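Local coordinates for protein N-acetylneuraminate lyase (Fusobacterium nucleatum subsp. nucleatum ATCC 25586, PDB 5ZKA) that belongs to the dihydrodipicolinate synthetase family of TIM-barrel proteins, the group that includes the sialic acid lyases, at residues S34-G39 with G276-Y281; R45-I48 with K52-G55; E257-L260 with Q266-K269; I268-K273 with K292-A297. All coordinates share one frame; numbering follows the deposited sequence.

Contact 1 of 4, residues S34-G39 with G276-Y281; sequences SINEKG and GVDAGY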
loop_
_atom_site.group_PDB
_atom_site.type_symbol
_atom_site.label_atom_id
_atom_site.label_comp_id
_atom_site.label_asym_id
_atom_site.label_seq_id
_atom_site.Cartn_x
_atom_site.Cartn_y
_atom_site.Cartn_z
ATOM N N SER A 34 -35.271 -1.187 13.625
ATOM C CA SER A 34 -35.102 -2.207 14.647
ATOM C C SER A 34 -34.395 -3.430 14.060
ATOM O O SER A 34 -34.387 -3.656 12.848
ATOM C CB SER A 34 -36.455 -2.602 15.250
ATOM O OG SER A 34 -37.284 -3.176 14.260
ATOM N N ILE A 35 -33.789 -4.221 14.947
ATOM C CA ILE A 35 -33.016 -5.386 14.524
ATOM C C ILE A 35 -33.944 -6.495 14.040
ATOM O O ILE A 35 -34.964 -6.795 14.669
ATOM C CB ILE A 35 -32.150 -5.875 15.696
ATOM C CG1 ILE A 35 -31.201 -4.769 16.153
ATOM C CG2 ILE A 35 -31.401 -7.140 15.317
ATOM C CD1 ILE A 35 -30.858 -4.851 17.614
ATOM N N ASN A 36 -33.579 -7.133 12.928
ATOM C CA ASN A 36 -34.260 -8.347 12.458
ATOM C C ASN A 36 -33.490 -9.542 13.009
ATOM O O ASN A 36 -32.497 -9.981 12.418
ATOM C CB ASN A 36 -34.341 -8.357 10.933
ATOM C CG ASN A 36 -34.884 -9.672 10.353
ATOM O OD1 ASN A 36 -35.256 -10.594 11.074
ATOM N ND2 ASN A 36 -34.939 -9.740 9.028
ATOM N N GLU A 37 -33.960 -10.083 14.140
ATOM C CA GLU A 37 -33.218 -11.141 14.823
ATOM C C GLU A 37 -33.145 -12.420 13.991
ATOM O O GLU A 37 -32.088 -13.061 13.924
ATOM C CB GLU A 37 -33.846 -11.429 16.185
ATOM C CG GLU A 37 -33.244 -12.641 16.869
ATOM C CD GLU A 37 -33.712 -12.805 18.302
ATOM O OE1 GLU A 37 -34.053 -11.783 18.944
ATOM O OE2 GLU A 37 -33.728 -13.959 18.783
ATOM N N LYS A 38 -34.252 -12.815 13.357
ATOM C CA LYS A 38 -34.230 -14.006 12.510
ATOM C C LYS A 38 -33.168 -13.885 11.424
ATOM O O LYS A 38 -32.388 -14.816 11.192
ATOM C CB LYS A 38 -35.613 -14.233 11.895
ATOM C CG LYS A 38 -35.710 -15.462 10.999
ATOM N N GLY A 39 -33.106 -12.728 10.762
ATOM C CA GLY A 39 -32.131 -12.550 9.701
ATOM C C GLY A 39 -30.710 -12.472 10.213
ATOM O O GLY A 39 -29.777 -12.914 9.532
ATOM N N GLY A 276 -30.069 -16.467 -0.431
ATOM C CA GLY A 276 -31.096 -17.012 0.428
ATOM C C GLY A 276 -31.055 -16.558 1.867
ATOM O O GLY A 276 -31.769 -17.135 2.693
ATOM N N VAL A 277 -30.243 -15.545 2.187
ATOM C CA VAL A 277 -30.102 -15.000 3.538
ATOM C C VAL A 277 -30.922 -13.719 3.627
ATOM O O VAL A 277 -30.785 -12.829 2.781
ATOM C CB VAL A 277 -28.622 -14.717 3.862
ATOM C CG1 VAL A 277 -28.464 -14.169 5.272
ATOM C CG2 VAL A 277 -27.776 -15.971 3.684
ATOM N N ASP A 278 -31.764 -13.612 4.649
ATOM C CA ASP A 278 -32.620 -12.437 4.826
ATOM C C ASP A 278 -31.807 -11.313 5.472
ATOM O O ASP A 278 -31.803 -11.126 6.697
ATOM C CB ASP A 278 -33.850 -12.795 5.657
ATOM C CG ASP A 278 -34.715 -11.587 5.983
ATOM O OD1 ASP A 278 -34.662 -10.585 5.233
ATOM O OD2 ASP A 278 -35.452 -11.644 6.994
ATOM N N ALA A 279 -31.141 -10.526 4.632
ATOM C CA ALA A 279 -30.231 -9.484 5.100
ATOM C C ALA A 279 -30.909 -8.140 5.362
ATOM O O ALA A 279 -30.214 -7.178 5.714
ATOM C CB ALA A 279 -29.091 -9.294 4.100
ATOM N N GLY A 280 -32.228 -8.038 5.204
ATOM C CA GLY A 280 -32.943 -6.849 5.675
ATOM C C GLY A 280 -32.528 -5.553 4.987
ATOM O O GLY A 280 -32.046 -5.541 3.849
ATOM N N TYR A 281 -32.722 -4.441 5.699
ATOM C CA TYR A 281 -32.451 -3.095 5.207
ATOM C C TYR A 281 -31.255 -2.498 5.931
ATOM O O TYR A 281 -30.768 -3.034 6.926
ATOM C CB TYR A 281 -33.666 -2.175 5.398
ATOM C CG TYR A 281 -34.933 -2.688 4.747
ATOM C CD1 TYR A 281 -35.072 -2.697 3.363
ATOM C CD2 TYR A 281 -35.978 -3.172 5.512
ATOM C CE1 TYR A 281 -36.227 -3.172 2.762
ATOM C CE2 TYR A 281 -37.134 -3.648 4.919
ATOM C CZ TYR A 281 -37.251 -3.647 3.545
ATOM O OH TYR A 281 -38.402 -4.117 2.959
#
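Asn36 and Asp278 meet through their polar ends. CB of Asn36 points toward segment 276-281. With CG anti to the backbone N (chi1 173°), the amide reaches Asp278 on one side and the start of its own helix on the other. Asn36 CG carries the amide and comes no nearer than 3.9 Å to Asp278 OD2. OD1 stays within its own segment and takes the N-H of Gly39, with Gly39 N 3.0 Å from Asn36 OD1. That donor stands above the carbonyl plane. Asn36 is the N-cap of helix 37-49, and this is its capping bond. ND2 crosses the gap and donates to Asp278, with Asn36 ND2 2.8 Å from Asp278 OD2. The carboxylate oxygen lies almost in the amide plane, but the donor comes in from above the carboxylate plane. The two flat groups are turned 58° apart. One amide thus serves both partners, and the two bonds limit its rotation. Beside it, Gly39 CA lies 3.3 Å from Asp278 O in a CA-H...O contact. The backbones come close there, at a residue without a side chain. The contact sets the N-terminal end of helix 37-49 against the loop between helices 264-274 and 291-304. Glu42 of helix 37-49 accepts from Asp278 N.

Contact 2 of 4, residues R45-I48 with K52-G55; sequences RYNI and KVDG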
loop_
_atom_site.group_PDB
_atom_site.type_symbol
_atom_site.label_atom_id
_atom_site.label_comp_id
_atom_site.label_asym_id
_atom_site.label_seq_id
_atom_site.Cartn_x
_atom_site.Cartn_y
_atom_site.Cartn_z
ATOM N N ARG A 45 -25.137 -17.734 10.587
ATOM C CA ARG A 45 -25.028 -19.110 10.107
ATOM C C ARG A 45 -24.352 -19.174 8.739
ATOM O O ARG A 45 -23.515 -20.047 8.493
ATOM C CB ARG A 45 -26.411 -19.768 10.055
ATOM C CG ARG A 45 -27.008 -20.070 11.423
ATOM C CD ARG A 45 -26.818 -21.537 11.855
ATOM N NE ARG A 45 -25.407 -21.935 11.917
ATOM C CZ ARG A 45 -24.596 -21.691 12.945
ATOM N NH1 ARG A 45 -25.040 -21.035 14.010
ATOM N NH2 ARG A 45 -23.330 -22.091 12.905
ATOM N N TYR A 46 -24.687 -18.245 7.838
ATOM C CA TYR A 46 -24.044 -18.230 6.525
ATOM C C TYR A 46 -22.536 -18.031 6.648
ATOM O O TYR A 46 -21.754 -18.734 5.999
ATOM C CB TYR A 46 -24.662 -17.133 5.658
ATOM C CG TYR A 46 -24.241 -17.170 4.208
ATOM C CD1 TYR A 46 -24.805 -18.084 3.325
ATOM C CD2 TYR A 46 -23.307 -16.271 3.712
ATOM C CE1 TYR A 46 -24.423 -18.114 1.989
ATOM C CE2 TYR A 46 -22.925 -16.294 2.392
ATOM C CZ TYR A 46 -23.485 -17.219 1.532
ATOM O OH TYR A 46 -23.100 -17.228 0.209
ATOM N N ASN A 47 -22.104 -17.086 7.490
ATOM C CA ASN A 47 -20.672 -16.841 7.652
ATOM C C ASN A 47 -19.945 -18.063 8.203
ATOM O O ASN A 47 -18.869 -18.436 7.717
ATOM C CB ASN A 47 -20.450 -15.636 8.565
ATOM C CG ASN A 47 -20.466 -14.342 7.805
ATOM O OD1 ASN A 47 -19.505 -14.016 7.111
ATOM N ND2 ASN A 47 -21.563 -13.602 7.909
ATOM N N ILE A 48 -20.502 -18.690 9.236
ATOM C CA ILE A 48 -19.808 -19.807 9.868
ATOM C C ILE A 48 -19.862 -21.045 8.977
ATOM O O ILE A 48 -18.852 -21.733 8.777
ATOM C CB ILE A 48 -20.409 -20.092 11.255
ATOM C CG1 ILE A 48 -20.225 -18.888 12.184
ATOM C CG2 ILE A 48 -19.796 -21.353 11.849
ATOM C CD1 ILE A 48 -21.061 -19.000 13.475
ATOM N N LYS A 52 -17.142 -20.236 5.981
ATOM C CA LYS A 52 -16.103 -20.921 6.759
ATOM C C LYS A 52 -15.106 -19.936 7.373
ATOM O O LYS A 52 -13.914 -20.227 7.488
ATOM C CB LYS A 52 -15.370 -21.963 5.907
ATOM C CG LYS A 52 -16.255 -23.084 5.403
ATOM C CD LYS A 52 -16.871 -23.844 6.547
ATOM C CE LYS A 52 -17.474 -25.156 6.038
ATOM N NZ LYS A 52 -17.964 -26.009 7.150
ATOM N N VAL A 53 -15.598 -18.765 7.790
ATOM C CA VAL A 53 -14.712 -17.784 8.418
ATOM C C VAL A 53 -14.133 -18.357 9.706
ATOM O O VAL A 53 -14.717 -19.235 10.352
ATOM C CB VAL A 53 -15.432 -16.459 8.721
ATOM C CG1 VAL A 53 -15.922 -15.805 7.452
ATOM C CG2 VAL A 53 -16.561 -16.700 9.712
ATOM N N ASP A 54 -12.954 -17.868 10.064
ATOM C CA ASP A 54 -12.328 -18.205 11.334
ATOM C C ASP A 54 -12.901 -17.412 12.501
ATOM O O ASP A 54 -12.736 -17.830 13.649
ATOM C CB ASP A 54 -10.816 -17.959 11.247
ATOM C CG ASP A 54 -10.178 -18.702 10.086
ATOM O OD1 ASP A 54 -10.262 -19.944 10.082
ATOM O OD2 ASP A 54 -9.610 -18.052 9.178
ATOM N N GLY A 55 -13.563 -16.289 12.241
ATOM C CA GLY A 55 -14.059 -15.468 13.332
ATOM C C GLY A 55 -15.104 -14.494 12.841
ATOM O O GLY A 55 -15.302 -14.314 11.635
HETATM O O HOH W 1 -16.557 -21.560 10.223
#
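Val53 turns its side chain back onto the last turn of helix 37-49, where it meets Asn47. Its chi1 of -62° sets CG1 anti to the carbonyl carbon and CG2 between the backbone N and the carbonyl carbon. CG2 therefore rests against the helix backbone, with Val53 CG2 3.5 Å from Asn47 O. The other methyl faces the amide: Val53 CG1 is 4.0 Å from Asn47 OD1. The polar end of Asn47 is held by other residues. OD1 bonds to Ser23, and ND2 bonds to Ile43 O and Asn224. The same Asn47 O accepts the N-H of Val53, with Val53 N 3.3 Å from Asn47 O in a long but nearly straight bond (168°). Lys52 leaves the helix with positive phi. Its chain bends at chi2 (-60°), and this fold brings Lys52 CD to 3.7 Å from Ile48 O. A water joins the two segments as well. It donates to Ile48 O (2.7 Å from the water oxygen) and to Val53 O. The C-terminal end of helix 37-49 is thereby tied to the chain leading into strand 55-58, as a helix-to-strand turn of the barrel. Asp54 and Gly55 pair with strand 20-24, and Asp54 also pairs with Asn89 of the next strand.

Contact 3 of 4, residues E257-L260 with Q266-K269; sequences EGIL and QTIK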
loop_
_atom_site.group_PDB
_atom_site.type_symbol
_atom_site.label_atom_id
_atom_site.label_comp_id
_atom_site.label_asym_id
_atom_site.label_seq_id
_atom_site.Cartn_x
_atom_site.Cartn_y
_atom_site.Cartn_z
ATOM N N GLU A 257 -14.599 -4.170 -6.890
ATOM C CA GLU A 257 -14.766 -2.953 -7.675
ATOM C C GLU A 257 -16.228 -2.737 -8.036
ATOM O O GLU A 257 -16.732 -1.609 -7.968
ATOM C CB GLU A 257 -13.900 -3.026 -8.934
ATOM C CG GLU A 257 -14.072 -1.882 -9.901
ATOM C CD GLU A 257 -13.371 -2.170 -11.223
ATOM O OE1 GLU A 257 -12.155 -1.927 -11.306
ATOM O OE2 GLU A 257 -14.032 -2.664 -12.165
ATOM N N GLY A 258 -16.940 -3.817 -8.380
ATOM C CA GLY A 258 -18.367 -3.690 -8.640
ATOM C C GLY A 258 -19.163 -3.384 -7.384
ATOM O O GLY A 258 -20.094 -2.574 -7.410
ATOM N N ILE A 259 -18.817 -4.034 -6.272
ATOM C CA ILE A 259 -19.505 -3.769 -5.011
ATOM C C ILE A 259 -19.388 -2.296 -4.656
ATOM O O ILE A 259 -20.379 -1.633 -4.324
ATOM C CB ILE A 259 -18.934 -4.664 -3.895
ATOM C CG1 ILE A 259 -19.305 -6.135 -4.117
ATOM C CG2 ILE A 259 -19.363 -4.162 -2.515
ATOM C CD1 ILE A 259 -18.601 -7.071 -3.152
ATOM N N LEU A 260 -18.171 -1.751 -4.741
ATOM C CA LEU A 260 -17.964 -0.359 -4.365
ATOM C C LEU A 260 -18.744 0.597 -5.266
ATOM O O LEU A 260 -19.279 1.604 -4.791
ATOM C CB LEU A 260 -16.468 -0.027 -4.399
ATOM C CG LEU A 260 -15.588 -0.689 -3.338
ATOM C CD1 LEU A 260 -14.099 -0.395 -3.644
ATOM C CD2 LEU A 260 -15.955 -0.205 -1.937
ATOM N N GLN A 266 -25.360 -1.855 0.700
ATOM C CA GLN A 266 -26.550 -2.309 -0.012
ATOM C C GLN A 266 -26.257 -3.528 -0.882
ATOM O O GLN A 266 -27.096 -4.426 -1.007
ATOM C CB GLN A 266 -27.111 -1.170 -0.869
ATOM C CG GLN A 266 -27.636 0.027 -0.073
ATOM C CD GLN A 266 -26.572 1.089 0.193
ATOM O OE1 GLN A 266 -25.367 0.847 0.028
ATOM N NE2 GLN A 266 -27.015 2.276 0.619
ATOM N N THR A 267 -25.075 -3.579 -1.502
ATOM C CA THR A 267 -24.790 -4.658 -2.451
ATOM C C THR A 267 -24.453 -5.955 -1.731
ATOM O O THR A 267 -24.901 -7.031 -2.146
ATOM C CB THR A 267 -23.655 -4.239 -3.390
ATOM O OG1 THR A 267 -24.103 -3.128 -4.176
ATOM C CG2 THR A 267 -23.261 -5.381 -4.345
ATOM N N ILE A 268 -23.690 -5.878 -0.635
ATOM C CA ILE A 268 -23.442 -7.078 0.163
ATOM C C ILE A 268 -24.760 -7.650 0.675
ATOM O O ILE A 268 -25.010 -8.862 0.587
ATOM C CB ILE A 268 -22.461 -6.777 1.314
ATOM C CG1 ILE A 268 -21.089 -6.374 0.741
ATOM C CG2 ILE A 268 -22.347 -7.995 2.257
ATOM C CD1 ILE A 268 -20.098 -5.864 1.765
ATOM N N LYS A 269 -25.640 -6.783 1.190
ATOM C CA LYS A 269 -26.932 -7.270 1.674
ATOM C C LYS A 269 -27.771 -7.836 0.536
ATOM O O LYS A 269 -28.468 -8.848 0.717
ATOM C CB LYS A 269 -27.679 -6.153 2.401
ATOM C CG LYS A 269 -27.038 -5.795 3.725
ATOM C CD LYS A 269 -27.985 -5.028 4.627
ATOM C CE LYS A 269 -27.328 -4.724 5.971
ATOM N NZ LYS A 269 -28.130 -3.778 6.795
#
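Ile259 lays its CG1 branch against the methyl of Thr267, and the two side chains slant across each other. Ile259 CG1 is 4.0 Å from Thr267 CG2. The same methyl also lies 4.1 Å from the Ile259 CA, so it rests over the root of the side chain as well as its first branch. The threonine torsion separates its two tips. At chi1 -64° the methyl is anti to the backbone N and faces Ile259, while OG1 sits beside the backbone N. The hydroxyl forms hydrogen bonds near the turn between the helices, with Gly263 O and with Asn262 ND2. Thr267 OG1 is 4.0 Å from Ile259 O, a distance at which the two merely lie near each other.

The second branch of Ile259 points to another neighbour. Ile259 CG2 approaches Ile268 at 4.3 Å from Ile268 CG1. This is a looser apolar touch. The Ile268 side chain leaves its backbone at an angle to segment 257-260, and CG1 makes the approach.

The two segments lie on helices 242-262 and 264-274, which follow one another with a short turn between them. Ile259 and Ile268 both also pack on helix 223-237, through Ile225 and Asn224 respectively. Glu257 takes no part in this packing; its OE1 pairs with a basic side chain of another protein chain.

No hydrogen bond crosses between the segments. All three touching residues are buried, and the helices meet here through branched aliphatic groups and a methyl. The hydroxyl has its partners at the turn, so the side-chain packing between the segments is carried by carbon atoms.

Contact 4 of 4, residues I268-K273 with K292-A297; sequences IKEILK and KQIEFA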
loop_
_atom_site.group_PDB
_atom_site.type_symbol
_atom_site.label_atom_id
_atom_site.label_comp_id
_atom_site.label_asym_id
_atom_site.label_seq_id
_atom_site.Cartn_x
_atom_site.Cartn_y
_atom_site.Cartn_z
ATOM N N ILE A 268 -23.690 -5.878 -0.635
ATOM C CA ILE A 268 -23.442 -7.078 0.163
ATOM C C ILE A 268 -24.760 -7.650 0.675
ATOM O O ILE A 268 -25.010 -8.862 0.587
ATOM C CB ILE A 268 -22.461 -6.777 1.314
ATOM C CG1 ILE A 268 -21.089 -6.374 0.741
ATOM C CG2 ILE A 268 -22.347 -7.995 2.257
ATOM C CD1 ILE A 268 -20.098 -5.864 1.765
ATOM N N LYS A 269 -25.640 -6.783 1.190
ATOM C CA LYS A 269 -26.932 -7.270 1.674
ATOM C C LYS A 269 -27.771 -7.836 0.536
ATOM O O LYS A 269 -28.468 -8.848 0.717
ATOM C CB LYS A 269 -27.679 -6.153 2.401
ATOM C CG LYS A 269 -27.038 -5.795 3.725
ATOM C CD LYS A 269 -27.985 -5.028 4.627
ATOM C CE LYS A 269 -27.328 -4.724 5.971
ATOM N NZ LYS A 269 -28.130 -3.778 6.795
ATOM N N GLU A 270 -27.712 -7.216 -0.650
ATOM C CA GLU A 270 -28.484 -7.738 -1.776
ATOM C C GLU A 270 -27.960 -9.098 -2.228
ATOM O O GLU A 270 -28.748 -9.989 -2.562
ATOM C CB GLU A 270 -28.474 -6.744 -2.939
ATOM C CG GLU A 270 -29.340 -7.158 -4.138
ATOM C CD GLU A 270 -30.841 -7.185 -3.834
ATOM O OE1 GLU A 270 -31.269 -6.673 -2.774
ATOM O OE2 GLU A 270 -31.594 -7.714 -4.675
ATOM N N ILE A 271 -26.638 -9.279 -2.252
ATOM C CA ILE A 271 -26.078 -10.568 -2.648
ATOM C C ILE A 271 -26.411 -11.639 -1.615
ATOM O O ILE A 271 -26.674 -12.797 -1.962
ATOM C CB ILE A 271 -24.560 -10.431 -2.869
ATOM C CG1 ILE A 271 -24.306 -9.557 -4.100
ATOM C CG2 ILE A 271 -23.915 -11.806 -3.049
ATOM C CD1 ILE A 271 -22.840 -9.291 -4.409
ATOM N N LEU A 272 -26.394 -11.278 -0.327
ATOM C CA LEU A 272 -26.825 -12.226 0.691
ATOM C C LEU A 272 -28.254 -12.675 0.425
ATOM O O LEU A 272 -28.569 -13.861 0.552
ATOM C CB LEU A 272 -26.685 -11.604 2.083
ATOM C CG LEU A 272 -25.260 -11.590 2.667
ATOM C CD1 LEU A 272 -25.138 -10.666 3.886
ATOM C CD2 LEU A 272 -24.820 -13.003 3.036
ATOM N N LYS A 273 -29.129 -11.748 0.024
ATOM C CA LYS A 273 -30.501 -12.150 -0.273
ATOM C C LYS A 273 -30.544 -13.090 -1.472
ATOM O O LYS A 273 -31.286 -14.076 -1.462
ATOM C CB LYS A 273 -31.387 -10.927 -0.507
ATOM C CG LYS A 273 -31.467 -9.994 0.694
ATOM C CD LYS A 273 -32.482 -8.883 0.498
ATOM C CE LYS A 273 -32.251 -7.764 1.520
ATOM N NZ LYS A 273 -33.078 -6.570 1.201
ATOM N N LYS A 292 -31.606 -0.209 -10.673
ATOM C CA LYS A 292 -30.325 -0.396 -11.347
ATOM C C LYS A 292 -29.339 -1.143 -10.457
ATOM O O LYS A 292 -28.613 -2.029 -10.924
ATOM C CB LYS A 292 -29.751 0.956 -11.770
ATOM N N GLN A 293 -29.321 -0.823 -9.166
ATOM C CA GLN A 293 -28.395 -1.476 -8.247
ATOM C C GLN A 293 -28.805 -2.913 -7.952
ATOM O O GLN A 293 -27.940 -3.769 -7.747
ATOM C CB GLN A 293 -28.289 -0.661 -6.957
ATOM C CG GLN A 293 -27.489 0.624 -7.155
ATOM C CD GLN A 293 -27.715 1.654 -6.063
ATOM O OE1 GLN A 293 -28.677 1.571 -5.293
ATOM N NE2 GLN A 293 -26.829 2.647 -6.000
ATOM N N ILE A 294 -30.107 -3.196 -7.905
ATOM C CA ILE A 294 -30.555 -4.579 -7.738
ATOM C C ILE A 294 -30.068 -5.439 -8.902
ATOM O O ILE A 294 -29.520 -6.532 -8.709
ATOM C CB ILE A 294 -32.088 -4.631 -7.591
ATOM C CG1 ILE A 294 -32.516 -3.954 -6.283
ATOM C CG2 ILE A 294 -32.571 -6.068 -7.584
ATOM C CD1 ILE A 294 -34.017 -3.734 -6.173
ATOM N N GLU A 295 -30.250 -4.955 -10.131
ATOM C CA GLU A 295 -29.896 -5.777 -11.285
ATOM C C GLU A 295 -28.385 -5.919 -11.417
ATOM O O GLU A 295 -27.890 -6.979 -11.825
ATOM C CB GLU A 295 -30.507 -5.188 -12.555
ATOM C CG GLU A 295 -32.028 -5.153 -12.515
ATOM C CD GLU A 295 -32.644 -4.609 -13.789
ATOM O OE1 GLU A 295 -33.867 -4.793 -13.985
ATOM O OE2 GLU A 295 -31.909 -3.997 -14.594
ATOM N N PHE A 296 -27.640 -4.866 -11.065
ATOM C CA PHE A 296 -26.182 -4.954 -11.052
ATOM C C PHE A 296 -25.711 -5.987 -10.036
ATOM O O PHE A 296 -24.799 -6.771 -10.315
ATOM C CB PHE A 296 -25.579 -3.579 -10.739
ATOM C CG PHE A 296 -24.089 -3.476 -11.015
ATOM C CD1 PHE A 296 -23.625 -3.140 -12.279
ATOM C CD2 PHE A 296 -23.160 -3.697 -10.008
ATOM C CE1 PHE A 296 -22.265 -3.038 -12.532
ATOM C CE2 PHE A 296 -21.801 -3.602 -10.260
ATOM C CZ PHE A 296 -21.352 -3.268 -11.516
ATOM N N ALA A 297 -26.318 -5.993 -8.844
ATOM C CA ALA A 297 -25.940 -6.978 -7.837
ATOM C C ALA A 297 -26.232 -8.388 -8.332
ATOM O O ALA A 297 -25.455 -9.317 -8.083
ATOM C CB ALA A 297 -26.664 -6.698 -6.511
HETATM O O HOH W 2 -30.536 -8.526 -7.251
#
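Glu270 and Ala297 form the close part of a helix-helix packing in this TIM-barrel family protein. Helix 264-274 and helix 291-304 belong to the C-terminal helices of the chain. The short segments cross at -58°, with their axes 9.7 Å apart at closest approach. The CB of Ala297 points at the other helix and meets the aliphatic part of Glu270. Ala297 CB is 3.6 Å from Glu270 CG and slightly farther from its CB. The small alanine lets the glutamate stem come close. Ile271 adds a looser apolar contact on the buried side, with Ile271 CG1 4.4 Å from Ala297 CB. Ala297 also touches Asn262 of helix 242-262, and Ile271 reaches Ile225 of helix 223-237.

The other side is more open. Ile294 is exposed, and Glu270 is partly so. The glutamate starts with CG anti to the backbone N (chi1 -176°), then bends at chi2 (66°). The bend carries the carboxylate across to Ile294, the two side chains meeting at a slant, and Glu270 OE2 lies 3.5 Å from Ile294 CG2. This is a van der Waals contact between a charged group and a methyl. No direct hydrogen bond joins the helices here. Water takes that role: one molecule donates to both helices, 2.9 Å from Glu270 OE2 and 2.7 Å from Ile294 O.

Contact 3 is the fully buried one, and it is apolar. Contacts 1, 2 and 4 are partly buried and mix polar and apolar groups. Contacts 1 and 2 hold the two ends of helix 37-49: a side-chain amide works at its start, backbone carbonyls and a water at its end. Contacts 3 and 4 share helix 264-274, with centres about 7 Å apart, and Thr267 CG2 of one lies 4.2 Å from Ala297 CB of the other. Water bridges occur in contacts 2 and 4. Lys269, which lies on the segments of contacts 3 and 4, ties them to contact 1 through a hydrogen bond from NZ to Tyr281 O. Tyr46 of contact 2 packs on both Val277 and Leu272.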